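Local coordinates for probable secreted solute-binding lipoprotein (Streptomyces coelicolor, PDB 3I3V), which probably binds an extracellular solute, as yet unidentified, and delivers it to a membrane transporter, at residues 104-109 with 285-291; 123-127 with 280-284; 118-122 with 310-316; 316-321 with 329-335; 175-180 with 354-358. All coordinates share one frame; numbering follows the deposited sequence.

Contact 1. Residues 104-109 with 285-291; sequences AALADW and YTLIGFW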
# COMPACT_ATOMS: atom_id res chain seq x y z
N ALA C 104 -39.27 5.24 24.37
CA ALA C 104 -40.31 5.26 25.39
C ALA C 104 -40.36 3.92 26.15
O ALA C 104 -40.58 3.89 27.36
CB ALA C 104 -41.66 5.54 24.75
N ALA C 105 -40.14 2.83 25.43
CA ALA C 105 -40.16 1.52 26.07
C ALA C 105 -39.03 1.40 27.09
O ALA C 105 -39.24 0.93 28.21
CB ALA C 105 -40.02 0.43 25.03
N LEU C 106 -37.83 1.81 26.70
CA LEU C 106 -36.69 1.72 27.60
C LEU C 106 -36.87 2.61 28.83
O LEU C 106 -36.45 2.25 29.93
CB LEU C 106 -35.41 2.09 26.87
CG LEU C 106 -34.18 2.10 27.78
CD1 LEU C 106 -34.01 0.73 28.42
CD2 LEU C 106 -32.95 2.49 26.97
N ALA C 107 -37.49 3.77 28.63
CA ALA C 107 -37.72 4.70 29.72
C ALA C 107 -38.71 4.11 30.73
O ALA C 107 -38.47 4.14 31.94
CB ALA C 107 -38.25 6.01 29.17
N ASP C 108 -39.81 3.58 30.22
CA ASP C 108 -40.84 3.00 31.08
C ASP C 108 -40.35 1.78 31.85
O ASP C 108 -40.95 1.40 32.86
CB ASP C 108 -42.08 2.64 30.25
CG ASP C 108 -42.86 3.87 29.77
OD1 ASP C 108 -43.96 3.69 29.20
OD2 ASP C 108 -42.38 5.01 29.96
N TRP C 109 -39.26 1.17 31.39
CA TRP C 109 -38.71 -0.01 32.07
C TRP C 109 -37.54 0.35 32.98
O TRP C 109 -36.88 -0.54 33.52
CB TRP C 109 -38.24 -1.07 31.06
CG TRP C 109 -39.30 -2.02 30.60
CD1 TRP C 109 -40.03 -1.94 29.44
CD2 TRP C 109 -39.74 -3.22 31.26
NE1 TRP C 109 -40.89 -3.01 29.34
CE2 TRP C 109 -40.74 -3.81 30.45
CE3 TRP C 109 -39.40 -3.85 32.47
CZ2 TRP C 109 -41.38 -5.00 30.80
CZ3 TRP C 109 -40.04 -5.04 32.81
CH2 TRP C 109 -41.02 -5.60 31.98
N TYR C 285 -45.64 -0.32 27.01
CA TYR C 285 -44.49 -1.09 26.58
C TYR C 285 -44.00 -2.02 27.68
O TYR C 285 -42.88 -2.52 27.62
CB TYR C 285 -43.35 -0.15 26.19
CG TYR C 285 -43.73 0.86 25.14
CD1 TYR C 285 -43.85 0.49 23.80
CD2 TYR C 285 -43.99 2.19 25.48
CE1 TYR C 285 -44.24 1.41 22.82
CE2 TYR C 285 -44.38 3.12 24.52
CZ TYR C 285 -44.50 2.72 23.19
OH TYR C 285 -44.93 3.63 22.25
N THR C 286 -44.84 -2.26 28.68
CA THR C 286 -44.41 -3.11 29.79
C THR C 286 -45.10 -4.45 29.95
O THR C 286 -45.32 -4.92 31.06
CB THR C 286 -44.45 -2.34 31.13
OG1 THR C 286 -45.73 -1.72 31.31
CG2 THR C 286 -43.35 -1.30 31.17
N LEU C 287 -45.45 -5.05 28.82
CA LEU C 287 -46.03 -6.39 28.83
C LEU C 287 -44.77 -7.27 28.91
O LEU C 287 -43.65 -6.75 28.98
CB LEU C 287 -46.81 -6.65 27.54
CG LEU C 287 -48.27 -6.17 27.59
CD1 LEU C 287 -48.30 -4.66 27.80
CD2 LEU C 287 -48.99 -6.55 26.31
N ILE C 288 -44.95 -8.59 28.89
CA ILE C 288 -43.82 -9.52 29.01
C ILE C 288 -42.43 -9.01 28.58
O ILE C 288 -42.22 -8.58 27.45
CB ILE C 288 -44.14 -10.83 28.27
CG1 ILE C 288 -45.31 -11.52 28.97
CG2 ILE C 288 -42.91 -11.73 28.25
CD1 ILE C 288 -45.64 -12.89 28.43
N GLY C 289 -41.49 -9.06 29.53
CA GLY C 289 -40.13 -8.64 29.27
C GLY C 289 -39.19 -9.72 29.78
O GLY C 289 -39.63 -10.63 30.48
N PHE C 290 -37.90 -9.63 29.43
CA PHE C 290 -36.89 -10.61 29.84
C PHE C 290 -36.14 -10.16 31.11
O PHE C 290 -35.48 -9.12 31.11
CB PHE C 290 -35.86 -10.83 28.72
CG PHE C 290 -36.41 -11.52 27.49
CD1 PHE C 290 -36.60 -12.90 27.47
CD2 PHE C 290 -36.72 -10.78 26.34
CE1 PHE C 290 -37.09 -13.54 26.32
CE2 PHE C 290 -37.21 -11.42 25.20
CZ PHE C 290 -37.40 -12.81 25.19
N TRP C 291 -36.22 -10.95 32.18
CA TRP C 291 -35.53 -10.61 33.42
C TRP C 291 -34.39 -11.61 33.64
O TRP C 291 -34.50 -12.77 33.26
CB TRP C 291 -36.49 -10.67 34.62
CG TRP C 291 -37.71 -9.81 34.48
CD1 TRP C 291 -38.69 -9.92 33.54
CD2 TRP C 291 -38.12 -8.75 35.37
NE1 TRP C 291 -39.69 -9.01 33.78
CE2 TRP C 291 -39.37 -8.28 34.90
CE3 TRP C 291 -37.56 -8.17 36.51
CZ2 TRP C 291 -40.06 -7.24 35.53
CZ3 TRP C 291 -38.24 -7.14 37.14
CH2 TRP C 291 -39.48 -6.69 36.65
O HOH W 1 -45.54 1.42 29.04
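The indole of Trp-109 meets the segment 285-291 over one face and along its edges. Over the face sits the methyl of Thr-286, its CG2 3.7 Å from the centroid of the five-membered ring and 17° off the normal, a CH-pi contact. At the rim, near the ring plane, lie the carbonyl oxygens of Tyr-285 and Leu-287 and, 3.5 Å from Trp-109 CZ3, the CZ2 atom of Trp-291. As a pair the two indoles are oblique, their planes 75° apart. The indole N-H makes the direct hydrogen bond of the contact: Trp-109 NE1 reaches Tyr-285 O at 2.7 Å, bent to 145° at the hydrogen and somewhat out of the indole plane. The methyl over the face and this bond at the edge probably limit rotation of the ring.

The Tyr-285 ring, in turn, lies with one face toward the helix backbone at Ala-105 N. Ala-105 CB meets Tyr-285 CB at 3.6 Å, while the phenol hydroxyl is bonded to Gln-353. A water links Asp-108 OD1, to which it donates, with Tyr-285 N, from which it accepts. Trp-109, just past the end of helix 103-108, thus pins that end to the chain leaving strand 280-284 for strand 289-292, a crossing between two sheets consistent with the interdomain connections of the periplasmic-binding-protein fold.

Contact 2. Residues 123-127 with 280-284; sequences ATNWP and TVIRA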
# COMPACT_ATOMS: atom_id res chain seq x y z
N ALA C 123 -45.40 -5.33 23.69
CA ALA C 123 -46.05 -4.04 23.86
C ALA C 123 -47.51 -4.12 23.45
O ALA C 123 -47.99 -5.17 23.03
CB ALA C 123 -45.34 -2.97 23.03
N THR C 124 -48.22 -3.00 23.58
CA THR C 124 -49.62 -2.96 23.19
C THR C 124 -49.95 -1.66 22.51
O THR C 124 -49.51 -0.59 22.95
CB THR C 124 -50.58 -3.10 24.37
OG1 THR C 124 -50.29 -4.29 25.11
CG2 THR C 124 -52.01 -3.15 23.87
N ASN C 125 -50.70 -1.76 21.42
CA ASN C 125 -51.19 -0.62 20.68
C ASN C 125 -52.67 -0.75 21.00
O ASN C 125 -53.25 -1.81 20.81
CB ASN C 125 -50.95 -0.76 19.19
CG ASN C 125 -49.99 0.28 18.65
OD1 ASN C 125 -48.78 0.06 18.62
ND2 ASN C 125 -50.53 1.43 18.25
N TRP C 126 -53.27 0.33 21.49
CA TRP C 126 -54.68 0.33 21.89
C TRP C 126 -55.38 1.50 21.20
O TRP C 126 -55.65 2.52 21.83
CB TRP C 126 -54.74 0.51 23.41
CG TRP C 126 -55.98 0.09 24.11
CD1 TRP C 126 -57.27 0.38 23.77
CD2 TRP C 126 -56.05 -0.61 25.36
NE1 TRP C 126 -58.14 -0.09 24.73
CE2 TRP C 126 -57.41 -0.70 25.72
CE3 TRP C 126 -55.08 -1.17 26.21
CZ2 TRP C 126 -57.83 -1.33 26.89
CZ3 TRP C 126 -55.50 -1.80 27.38
CH2 TRP C 126 -56.86 -1.87 27.71
N PRO C 127 -55.70 1.36 19.91
CA PRO C 127 -56.37 2.43 19.15
C PRO C 127 -57.90 2.38 19.10
O PRO C 127 -58.55 1.56 19.76
CB PRO C 127 -55.76 2.27 17.77
CG PRO C 127 -55.74 0.75 17.63
CD PRO C 127 -55.25 0.28 19.00
N THR C 280 -55.84 10.67 20.37
CA THR C 280 -55.10 9.78 21.25
C THR C 280 -55.35 8.29 21.15
O THR C 280 -56.47 7.85 20.87
CB THR C 280 -55.34 10.17 22.73
OG1 THR C 280 -56.69 9.85 23.08
CG2 THR C 280 -55.13 11.67 22.94
N VAL C 281 -54.30 7.52 21.39
CA VAL C 281 -54.38 6.06 21.41
C VAL C 281 -53.51 5.61 22.59
O VAL C 281 -52.49 6.23 22.88
CB VAL C 281 -53.82 5.40 20.11
CG1 VAL C 281 -54.49 6.01 18.89
CG2 VAL C 281 -52.31 5.55 20.03
N ILE C 282 -53.92 4.55 23.27
CA ILE C 282 -53.16 4.02 24.40
C ILE C 282 -52.01 3.14 23.91
O ILE C 282 -52.18 2.35 22.99
CB ILE C 282 -54.04 3.15 25.35
CG1 ILE C 282 -55.04 4.02 26.10
CG2 ILE C 282 -53.16 2.39 26.34
CD1 ILE C 282 -55.95 3.23 27.03
N ARG C 283 -50.85 3.31 24.52
CA ARG C 283 -49.69 2.49 24.19
C ARG C 283 -48.95 2.20 25.49
O ARG C 283 -48.66 3.11 26.27
CB ARG C 283 -48.76 3.19 23.19
CG ARG C 283 -49.31 3.28 21.77
CD ARG C 283 -48.30 3.85 20.77
NE ARG C 283 -47.25 2.89 20.39
CZ ARG C 283 -46.16 3.21 19.68
NH1 ARG C 283 -45.97 4.46 19.28
NH2 ARG C 283 -45.26 2.28 19.38
N ALA C 284 -48.67 0.92 25.72
CA ALA C 284 -47.94 0.47 26.91
C ALA C 284 -46.81 -0.41 26.39
O ALA C 284 -47.00 -1.17 25.43
CB ALA C 284 -48.87 -0.32 27.83
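Trp-126 and Ile-282 lie side by side and point the same way from one face of the sheet. Trp-126 CB and Ile-282 CB are 3.4 Å apart. The tryptophan takes CG anti to its own nitrogen (chi1 -160°), which lays the indole beside the isoleucine, and Ile-282 CD1 rests over a face of the five-membered ring, 4.2 Å from its centroid. Lys-176 of helix 172-182 packs against both. On the other face Asn-125 and Arg-283 also run alongside each other, amide and guanidinium planes 25° apart, but Asn-125 OD1 stays 3.7 Å from Arg-283 NE, in contact without a hydrogen bond.

Strands 122-131 and 280-284 form an antiparallel ladder within the branched mixed sheet of this solute-binding fold. Thr-124 with Ala-284 and Trp-126 with Ile-282 are hydrogen-bonded pairs, flanking the non-hydrogen-bonded pair Asn-125 with Arg-283. Trp-126 N to Ile-282 O is the shortest link at 2.7 Å; Ala-284 N to Thr-124 O is the longest, 3.3 Å. Arg-283 CA approaches Thr-124 O in a CA-H...O contact.

Contact 3. Residues 118-122 with 310-316; sequences AFPYF and MYRPDVV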
# COMPACT_ATOMS: atom_id res chain seq x y z
N ALA C 118 -35.85 -4.87 33.20
CA ALA C 118 -35.77 -5.98 32.27
C ALA C 118 -35.57 -5.56 30.82
O ALA C 118 -35.58 -4.38 30.50
CB ALA C 118 -37.03 -6.83 32.38
N PHE C 119 -35.36 -6.55 29.95
CA PHE C 119 -35.21 -6.28 28.53
C PHE C 119 -36.64 -6.17 28.00
O PHE C 119 -37.41 -7.13 28.10
CB PHE C 119 -34.49 -7.43 27.81
CG PHE C 119 -33.00 -7.47 28.02
CD1 PHE C 119 -32.45 -8.11 29.12
CD2 PHE C 119 -32.14 -6.91 27.08
CE1 PHE C 119 -31.07 -8.20 29.28
CE2 PHE C 119 -30.76 -7.00 27.23
CZ PHE C 119 -30.23 -7.64 28.33
N PRO C 120 -37.02 -5.01 27.45
CA PRO C 120 -38.38 -4.89 26.94
C PRO C 120 -38.58 -5.82 25.75
O PRO C 120 -37.62 -6.18 25.06
CB PRO C 120 -38.47 -3.41 26.54
CG PRO C 120 -37.47 -2.75 27.45
CD PRO C 120 -36.31 -3.73 27.37
N TYR C 121 -39.82 -6.24 25.51
CA TYR C 121 -40.09 -7.12 24.39
C TYR C 121 -41.50 -6.96 23.87
O TYR C 121 -41.68 -6.54 22.73
CB TYR C 121 -39.81 -8.57 24.78
CG TYR C 121 -39.42 -9.44 23.60
CD1 TYR C 121 -38.39 -9.06 22.74
CD2 TYR C 121 -40.08 -10.64 23.35
CE1 TYR C 121 -38.03 -9.85 21.67
CE2 TYR C 121 -39.72 -11.44 22.28
CZ TYR C 121 -38.69 -11.04 21.44
OH TYR C 121 -38.34 -11.82 20.36
N PHE C 122 -42.50 -7.26 24.69
CA PHE C 122 -43.89 -7.13 24.26
C PHE C 122 -44.50 -5.76 24.56
O PHE C 122 -44.16 -5.11 25.56
CB PHE C 122 -44.75 -8.23 24.88
CG PHE C 122 -44.65 -9.55 24.17
CD1 PHE C 122 -43.65 -9.78 23.23
CD2 PHE C 122 -45.55 -10.58 24.45
CE1 PHE C 122 -43.55 -10.99 22.58
CE2 PHE C 122 -45.45 -11.81 23.80
CZ PHE C 122 -44.44 -12.01 22.85
N MSE C 310 -33.48 -13.61 20.58
CA MSE C 310 -34.80 -13.01 20.73
C MSE C 310 -34.86 -11.56 20.22
O MSE C 310 -35.90 -11.12 19.72
CB MSE C 310 -35.23 -13.06 22.19
CG MSE C 310 -35.44 -14.46 22.73
SE MSE C 310 -36.92 -15.33 21.85
CE MSE C 310 -36.52 -17.11 22.38
N TYR C 311 -33.75 -10.83 20.35
CA TYR C 311 -33.67 -9.44 19.89
C TYR C 311 -33.27 -9.31 18.42
O TYR C 311 -33.21 -8.21 17.87
CB TYR C 311 -32.66 -8.64 20.74
CG TYR C 311 -33.29 -7.85 21.87
CD1 TYR C 311 -32.88 -6.55 22.15
CD2 TYR C 311 -34.31 -8.39 22.65
CE1 TYR C 311 -33.46 -5.81 23.16
CE2 TYR C 311 -34.90 -7.65 23.67
CZ TYR C 311 -34.47 -6.36 23.92
OH TYR C 311 -35.06 -5.62 24.92
N ARG C 312 -32.99 -10.44 17.76
CA ARG C 312 -32.60 -10.39 16.35
C ARG C 312 -33.81 -10.00 15.50
O ARG C 312 -34.91 -10.54 15.68
CB ARG C 312 -32.06 -11.76 15.90
CG ARG C 312 -30.96 -11.67 14.84
CD ARG C 312 -30.20 -12.98 14.74
NE ARG C 312 -31.04 -14.02 14.16
CZ ARG C 312 -30.88 -15.32 14.40
NH1 ARG C 312 -29.91 -15.73 15.22
NH2 ARG C 312 -31.69 -16.20 13.81
N PRO C 313 -33.63 -9.08 14.54
CA PRO C 313 -34.72 -8.63 13.68
C PRO C 313 -35.63 -9.69 13.07
O PRO C 313 -36.85 -9.52 13.06
CB PRO C 313 -33.99 -7.81 12.62
CG PRO C 313 -32.90 -7.18 13.43
CD PRO C 313 -32.38 -8.36 14.22
N ASP C 314 -35.07 -10.79 12.58
CA ASP C 314 -35.90 -11.83 11.97
C ASP C 314 -36.81 -12.52 12.99
O ASP C 314 -37.91 -12.95 12.65
CB ASP C 314 -35.03 -12.90 11.29
CG ASP C 314 -34.09 -13.58 12.25
OD1 ASP C 314 -33.91 -14.81 12.12
OD2 ASP C 314 -33.52 -12.88 13.11
N VAL C 315 -36.33 -12.62 14.23
CA VAL C 315 -37.11 -13.26 15.28
C VAL C 315 -38.22 -12.31 15.72
O VAL C 315 -39.34 -12.72 15.97
CB VAL C 315 -36.22 -13.60 16.50
CG1 VAL C 315 -37.05 -14.26 17.57
CG2 VAL C 315 -35.07 -14.50 16.07
N VAL C 316 -37.88 -11.03 15.81
CA VAL C 316 -38.84 -10.01 16.19
C VAL C 316 -39.97 -9.96 15.16
O VAL C 316 -41.14 -9.95 15.53
CB VAL C 316 -38.15 -8.65 16.27
CG1 VAL C 316 -39.17 -7.57 16.50
CG2 VAL C 316 -37.12 -8.67 17.39
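Phe-119 opens the contact by directing the edge of its ring at the face of Tyr-311, a T-shaped pair with planes at 89° and centroids 5.8 Å apart. Tyr-311 OH lies near the plane of the phenylalanine ring, at its edge, and 3.5 Å from Phe-119 CB. Pro-120 comes next and offers its carbonyl: Tyr-311 OH donates to Pro-120 O at 2.6 Å, in the carbonyl plane and on a lone pair. This is one half of a reciprocal exchange between a loop and the junction of two helices, for the segment 310-316 links helix 300-310 to helix 313-323, while 118-122 leads into strand 122-131 in the branched sheet of this solute-binding fold.

Tyr-121 supplies the other half. A chi1 of -153° swings its ring away from its own N-H side and past that of Tyr-311 in the opposite direction, Tyr-121 CD1 lying 3.9 Å from Tyr-311 CE2. Tyr-121 OH donates to Met-310 O at 2.6 Å, the donor tilted 25° from the carbonyl plane, so both buried hydroxyls have a carbonyl partner in the other segment. Phe-290 and Phe-319 add edge-to-face pairs with Tyr-121, and Val-315 CG1 approaches Tyr-121 OH at 3.9 Å.

Contact 4. Residues 316-321 with 329-335; sequences VARFVT and LRTDAVS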
# COMPACT_ATOMS: atom_id res chain seq x y z
N VAL C 316 -37.88 -11.03 15.81
CA VAL C 316 -38.84 -10.01 16.19
C VAL C 316 -39.97 -9.96 15.16
O VAL C 316 -41.14 -9.95 15.53
CB VAL C 316 -38.15 -8.65 16.27
CG1 VAL C 316 -39.17 -7.57 16.50
CG2 VAL C 316 -37.12 -8.67 17.39
N ALA C 317 -39.60 -9.94 13.88
CA ALA C 317 -40.56 -9.89 12.78
C ALA C 317 -41.54 -11.06 12.78
O ALA C 317 -42.67 -10.92 12.33
CB ALA C 317 -39.81 -9.82 11.45
N ARG C 318 -41.12 -12.22 13.27
CA ARG C 318 -42.03 -13.36 13.33
C ARG C 318 -43.13 -13.09 14.36
O ARG C 318 -44.30 -13.39 14.12
CB ARG C 318 -41.29 -14.65 13.71
CG ARG C 318 -40.45 -15.25 12.58
CD ARG C 318 -40.01 -16.68 12.91
NE ARG C 318 -40.01 -17.55 11.73
CZ ARG C 318 -39.10 -17.52 10.76
NH1 ARG C 318 -38.08 -16.66 10.81
NH2 ARG C 318 -39.21 -18.35 9.73
N PHE C 319 -42.75 -12.54 15.51
CA PHE C 319 -43.74 -12.23 16.53
C PHE C 319 -44.76 -11.27 15.95
O PHE C 319 -45.96 -11.43 16.16
CB PHE C 319 -43.07 -11.62 17.77
CG PHE C 319 -42.53 -12.64 18.71
CD1 PHE C 319 -43.40 -13.38 19.52
CD2 PHE C 319 -41.17 -12.93 18.74
CE1 PHE C 319 -42.92 -14.40 20.33
CE2 PHE C 319 -40.68 -13.95 19.56
CZ PHE C 319 -41.55 -14.68 20.35
N VAL C 320 -44.28 -10.29 15.20
CA VAL C 320 -45.13 -9.30 14.56
C VAL C 320 -46.01 -9.90 13.45
O VAL C 320 -47.23 -9.78 13.49
CB VAL C 320 -44.27 -8.19 13.93
CG1 VAL C 320 -45.14 -7.23 13.13
CG2 VAL C 320 -43.51 -7.44 15.01
N THR C 321 -45.37 -10.57 12.50
CA THR C 321 -46.02 -11.18 11.35
C THR C 321 -46.85 -12.42 11.61
O THR C 321 -48.00 -12.50 11.17
CB THR C 321 -44.97 -11.52 10.26
OG1 THR C 321 -44.42 -10.30 9.73
CG2 THR C 321 -45.59 -12.32 9.14
N LEU C 329 -39.62 -3.17 20.67
CA LEU C 329 -38.37 -2.94 19.95
C LEU C 329 -38.64 -2.40 18.54
O LEU C 329 -39.74 -2.57 18.01
CB LEU C 329 -37.57 -4.24 19.83
CG LEU C 329 -37.42 -5.09 21.10
CD1 LEU C 329 -36.65 -6.36 20.78
CD2 LEU C 329 -36.71 -4.29 22.18
N ARG C 330 -37.63 -1.77 17.95
CA ARG C 330 -37.76 -1.23 16.60
C ARG C 330 -37.85 -2.36 15.58
O ARG C 330 -37.06 -3.31 15.64
CB ARG C 330 -36.54 -0.38 16.23
CG ARG C 330 -35.93 0.38 17.38
CD ARG C 330 -36.05 1.87 17.19
NE ARG C 330 -34.83 2.54 17.61
CZ ARG C 330 -34.71 3.84 17.81
NH1 ARG C 330 -35.75 4.64 17.62
NH2 ARG C 330 -33.55 4.34 18.20
N THR C 331 -38.81 -2.25 14.66
CA THR C 331 -39.01 -3.23 13.59
C THR C 331 -39.49 -2.47 12.35
O THR C 331 -39.86 -1.29 12.43
CB THR C 331 -40.15 -4.24 13.87
OG1 THR C 331 -40.39 -4.34 15.26
CG2 THR C 331 -39.77 -5.60 13.32
N ASP C 332 -39.50 -3.17 11.22
CA ASP C 332 -39.97 -2.62 9.96
C ASP C 332 -41.14 -3.51 9.57
O ASP C 332 -41.90 -3.19 8.65
CB ASP C 332 -38.86 -2.68 8.90
CG ASP C 332 -37.81 -1.59 9.08
OD1 ASP C 332 -36.68 -1.76 8.56
OD2 ASP C 332 -38.10 -0.56 9.73
N ALA C 333 -41.28 -4.61 10.31
CA ALA C 333 -42.35 -5.58 10.09
C ALA C 333 -43.70 -4.99 10.49
O ALA C 333 -43.77 -4.11 11.36
CB ALA C 333 -42.08 -6.84 10.90
N VAL C 334 -44.75 -5.50 9.87
CA VAL C 334 -46.10 -5.05 10.14
C VAL C 334 -47.02 -6.25 10.18
O VAL C 334 -46.90 -7.15 9.35
CB VAL C 334 -46.58 -4.09 9.04
CG1 VAL C 334 -48.05 -3.72 9.28
CG2 VAL C 334 -45.71 -2.84 9.01
N SER C 335 -47.93 -6.27 11.14
CA SER C 335 -48.86 -7.38 11.27
C SER C 335 -49.88 -7.36 10.13
O SER C 335 -51.04 -7.03 10.32
CB SER C 335 -49.57 -7.32 12.63
OG SER C 335 -48.67 -7.56 13.69
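Helix 313-323 and the irregular chain 329-335 that runs alongside it in the same direction come closest at Thr-321 and Ser-335, with CA atoms 4.7 Å apart, and at Ala-317 and Ala-333, at 5.4 Å. Small side chains probably help this approach: Ala-333 CB meets Ala-317 CB at 3.8 Å and touches Val-320 CG1 at the same distance. The chi1 of Val-320, 174°, carries that CG1 branch over the backbone between Ala-333 and Ser-335. One turn earlier, the two methyls of Val-316 divide their partners, CG1 against the OG1 and CG2 of Thr-331 and Val-316 CG2 against Leu-329 CD1 at 4.1 Å.

Ser-335 OG donates to Val-320 O at 2.7 Å, from above the carbonyl plane, 40° out of it, and not along a lone pair. Gln-345 of helix 339-345 receives the backbone N-H of the same serine. Since one hydroxyl bond is the polar link between the segments, the fit of short apolar groups probably carries most of the hold.

Contact 5. Residues 175-180 with 354-358; sequences QKLLAQ and VLLPD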
# COMPACT_ATOMS: atom_id res chain seq x y z
N GLN C 175 -63.03 1.19 32.14
CA GLN C 175 -62.08 1.88 33.02
C GLN C 175 -60.88 2.44 32.26
O GLN C 175 -60.38 3.51 32.61
CB GLN C 175 -61.65 0.96 34.18
CG GLN C 175 -60.26 0.35 34.10
CD GLN C 175 -59.18 1.20 34.76
OE1 GLN C 175 -58.01 0.82 34.78
NE2 GLN C 175 -59.57 2.33 35.32
N LYS C 176 -60.42 1.74 31.23
CA LYS C 176 -59.29 2.21 30.42
C LYS C 176 -59.69 3.34 29.45
O LYS C 176 -58.92 4.29 29.23
CB LYS C 176 -58.68 1.06 29.63
CG LYS C 176 -57.21 0.79 29.94
CD LYS C 176 -57.00 0.23 31.34
CE LYS C 176 -57.50 -1.19 31.45
NZ LYS C 176 -57.44 -1.71 32.84
N LEU C 177 -60.90 3.25 28.87
CA LEU C 177 -61.36 4.27 27.92
C LEU C 177 -61.63 5.59 28.64
O LEU C 177 -61.32 6.66 28.12
CB LEU C 177 -62.64 3.82 27.21
CG LEU C 177 -62.83 4.21 25.72
CD1 LEU C 177 -64.31 4.43 25.46
CD2 LEU C 177 -62.05 5.46 25.37
N LEU C 178 -62.22 5.51 29.84
CA LEU C 178 -62.51 6.70 30.64
C LEU C 178 -61.21 7.41 30.99
O LEU C 178 -61.12 8.63 30.93
CB LEU C 178 -63.22 6.31 31.95
CG LEU C 178 -64.05 7.34 32.75
CD1 LEU C 178 -63.74 7.16 34.21
CD2 LEU C 178 -63.79 8.78 32.32
N ALA C 179 -60.21 6.62 31.37
CA ALA C 179 -58.91 7.16 31.74
C ALA C 179 -58.21 7.77 30.53
O ALA C 179 -57.47 8.74 30.66
CB ALA C 179 -58.04 6.05 32.35
N GLN C 180 -58.45 7.20 29.35
CA GLN C 180 -57.84 7.73 28.14
C GLN C 180 -58.48 9.08 27.77
O GLN C 180 -57.79 10.04 27.43
CB GLN C 180 -58.00 6.73 26.98
CG GLN C 180 -57.96 7.38 25.61
CD GLN C 180 -57.84 6.39 24.48
OE1 GLN C 180 -58.05 5.18 24.66
NE2 GLN C 180 -57.50 6.89 23.30
N VAL C 354 -51.16 8.10 24.81
CA VAL C 354 -51.57 8.42 26.17
C VAL C 354 -51.19 7.20 26.99
O VAL C 354 -50.86 6.15 26.44
CB VAL C 354 -53.07 8.74 26.30
CG1 VAL C 354 -53.38 10.01 25.54
CG2 VAL C 354 -53.91 7.57 25.81
N LEU C 355 -51.25 7.31 28.31
CA LEU C 355 -50.82 6.20 29.12
C LEU C 355 -51.83 5.16 29.59
O LEU C 355 -53.04 5.41 29.66
CB LEU C 355 -50.02 6.78 30.30
CG LEU C 355 -50.21 6.45 31.77
CD1 LEU C 355 -49.16 7.20 32.56
CD2 LEU C 355 -51.60 6.87 32.22
N LEU C 356 -51.32 3.96 29.86
CA LEU C 356 -52.10 2.84 30.38
C LEU C 356 -51.89 2.91 31.89
O LEU C 356 -50.80 2.63 32.38
CB LEU C 356 -51.58 1.51 29.84
CG LEU C 356 -52.28 0.31 30.50
CD1 LEU C 356 -53.76 0.37 30.18
CD2 LEU C 356 -51.68 -1.01 30.01
N PRO C 357 -52.93 3.26 32.65
CA PRO C 357 -52.88 3.38 34.12
C PRO C 357 -52.42 2.17 34.94
O PRO C 357 -51.81 2.34 35.99
CB PRO C 357 -54.30 3.81 34.48
CG PRO C 357 -54.80 4.48 33.22
CD PRO C 357 -54.29 3.55 32.16
N ASP C 358 -52.73 0.98 34.46
CA ASP C 358 -52.42 -0.27 35.16
C ASP C 358 -51.22 -0.33 36.10
O ASP C 358 -51.37 -0.60 37.29
CB ASP C 358 -52.32 -1.40 34.14
CG ASP C 358 -53.65 -1.67 33.48
OD1 ASP C 358 -54.41 -0.71 33.28
OD2 ASP C 358 -53.91 -2.84 33.14
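Two bends in the Lys-176 chain, at chi2 (69°) and chi3 (71°), fold the side chain round so that its ammonium comes up between Gln-175 and Asp-358. Asp-358 answers with CG anti to its own carbonyl carbon, which turns the carboxylate to the helix. The contact joins helix 172-182 to the loop that follows strand 352-354, in the part of this solute-binding fold where that strand runs parallel to strand 280-284.

Lys-176 NZ and Asp-358 OD1 form a salt bridge at 3.2 Å; the nitrogen arrives on the syn side of the oxygen, 20° out of the carboxylate plane, and the two side chains cross at about a right angle. The same ammonium donates to Gln-175 OE1, on a lone pair in the amide plane, so two oxygens hold it and the carboxylate probably favours its charged form. Asp-358 lies at the exposed end of the contact, whereas the remaining partners are mostly buried.

Farther along the helix the contacts are apolar. Ala-179 CB meets Pro-357 CG at 3.7 Å, and Tyr-195 of helix 188-197 packs on both. The extended chain of Gln-180 crosses Val-354, Gln-180 CG lying 4.1 Å from Val-354 CG2, while its amide nitrogen bonds to Thr-280 OG1. The lysine's aliphatic part is pressed close to Leu-356, with Lys-176 CD 3.4 Å from Leu-356 CD1, closer than a usual carbon contact.

How the contacts relate
Contacts 1, 2, 3 and 5 are buried, whereas contact 4 is partly open and contact 5 has one exposed end at its aspartate. Contacts 1 and 2 share the run from strand 280-284 to strand 289-292 and meet where Leu-287 packs on Thr-124. Contact 3 is tied to contact 1 by backbone bonds and shares helix 313-323, through Val-316, with contact 4. Contact 5 adjoins contact 2 through a Val-281 to Val-354 backbone bond and helix 172-182 packed on Trp-126. The ladder of contact 2 relies on main-chain bonds, contacts 1 and 3 on aromatic side chains whose N-H or hydroxyl donates to backbone carbonyls, contact 4 on small apolar groups, and contact 5 alone on a salt bridge between its segments.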